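Local structure of thioesterase domain protein YiiD (Shewanella oneidensis, 1T82) at residues S47-L50 / A51-I54. The protein is a putative thioesterase of the hot-dog fold, possibly with acyltransferase activity, that forms a dimer of alpha-beta subunits. Numbering follows the deposited sequence.
Sequences SAPL and APNI
L50 and N53 close a type I beta turn around A51 and P52, in the long loop that leads a hot-dog domain from strand 43-47 to helix 62-84. The backbone bond from N53 N to L50 O measures 2.8 Å and is bent, with an angle of 132° at the hydrogen. In the third position of the turn, the ring of P52 restrains its own phi (-77°) to a value this turn accepts, though a proline here crowds A51 before it. P52 N lies 3.2 Å from L50 O and has no hydrogen to offer it. A51, with only a methyl group, adds little bulk at the bend, on the outer surface of the protein.

Two apolar contacts accompany the turn. The rings of P49 and P52 cross at about a right angle, with P49 CG 3.8 Å from P52 CD; P49 suits this place because its compact ring offers an apolar edge to the other. Replacing P52 by an alanine removes CG and CD, which is likely to leave the P49 ring without this neighbour and the backbone freer to rotate about phi. Farther along, the branched side chains of L50 and I54 also meet crosswise, and their apolar branches suit further neighbours, L50 touching M60 and I54 packing on P27 of the second subunit. I54 holds CG1 between its backbone N and carbonyl carbon (chi1 60°), which leaves CG2 beside the N and turned to L50. There I54 CG2 lies 3.7 Å from L50 CG. The same methyl makes a tight approach to the oxygen that closes the turn, I54 CG2 to L50 O being 3.2 Å.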
loop_
_atom_site.group_PDB
_atom_site.type_symbol
_atom_site.label_atom_id
_atom_site.label_comp_id
_atom_site.label_asym_id
_atom_site.label_seq_id
_atom_site.Cartn_x
_atom_site.Cartn_y
_atom_site.Cartn_z
ATOM N N SER B 47 13.865 -4.500 -3.723
ATOM C CA SER B 47 13.121 -5.159 -4.787
ATOM C C SER B 47 12.252 -6.275 -4.224
ATOM O O SER B 47 12.268 -6.546 -3.023
ATOM C CB SER B 47 14.078 -5.736 -5.840
ATOM O OG SER B 47 13.365 -6.233 -6.966
ATOM N N ALA B 48 11.483 -6.898 -5.105
ATOM C CA ALA B 48 10.609 -8.005 -4.747
ATOM C C ALA B 48 10.244 -8.673 -6.056
ATOM O O ALA B 48 10.179 -8.018 -7.097
ATOM C CB ALA B 48 9.349 -7.500 -4.043
ATOM N N PRO B 49 10.028 -9.991 -6.026
ATOM C CA PRO B 49 9.666 -10.722 -7.236
ATOM C C PRO B 49 8.249 -10.354 -7.635
ATOM O O PRO B 49 7.450 -9.911 -6.805
ATOM C CB PRO B 49 9.782 -12.181 -6.805
ATOM C CG PRO B 49 9.400 -12.123 -5.358
ATOM C CD PRO B 49 10.152 -10.903 -4.879
ATOM N N LEU B 50 7.936 -10.537 -8.907
ATOM C CA LEU B 50 6.611 -10.220 -9.392
ATOM C C LEU B 50 5.588 -11.279 -8.989
ATOM O O LEU B 50 4.474 -10.948 -8.596
ATOM C CB LEU B 50 6.639 -10.080 -10.915
ATOM C CG LEU B 50 5.325 -9.705 -11.595
ATOM C CD1 LEU B 50 4.748 -8.427 -10.979
ATOM C CD2 LEU B 50 5.583 -9.516 -13.085
ATOM N N ALA B 51 5.986 -12.547 -9.057
ATOM C CA ALA B 51 5.097 -13.674 -8.768
ATOM C C ALA B 51 4.030 -13.563 -7.676
ATOM O O ALA B 51 2.842 -13.698 -7.965
ATOM C CB ALA B 51 5.931 -14.941 -8.549
ATOM N N PRO B 52 4.426 -13.333 -6.413
ATOM C CA PRO B 52 3.409 -13.234 -5.360
ATOM C C PRO B 52 2.681 -11.896 -5.373
ATOM O O PRO B 52 1.647 -11.720 -4.725
ATOM C CB PRO B 52 4.223 -13.434 -4.085
ATOM C CG PRO B 52 5.532 -12.773 -4.425
ATOM C CD PRO B 52 5.789 -13.205 -5.858
ATOM N N ASN B 53 3.229 -10.967 -6.139
ATOM C CA ASN B 53 2.703 -9.611 -6.229
ATOM C C ASN B 53 1.919 -9.268 -7.491
ATOM O O ASN B 53 1.731 -8.095 -7.804
ATOM C CB ASN B 53 3.873 -8.640 -6.071
ATOM C CG ASN B 53 4.591 -8.823 -4.753
ATOM O OD1 ASN B 53 5.787 -9.120 -4.711
ATOM N ND2 ASN B 53 3.859 -8.653 -3.665
ATOM N N ILE B 54 1.445 -10.279 -8.211
ATOM C CA ILE B 54 0.708 -10.017 -9.442
ATOM C C ILE B 54 -0.765 -9.639 -9.272
ATOM O O ILE B 54 -1.345 -9.738 -8.183
ATOM C CB ILE B 54 0.776 -11.228 -10.406
ATOM C CG1 ILE B 54 0.159 -12.468 -9.748
ATOM C CG2 ILE B 54 2.225 -11.510 -10.777
ATOM C CD1 ILE B 54 0.137 -13.698 -10.656
#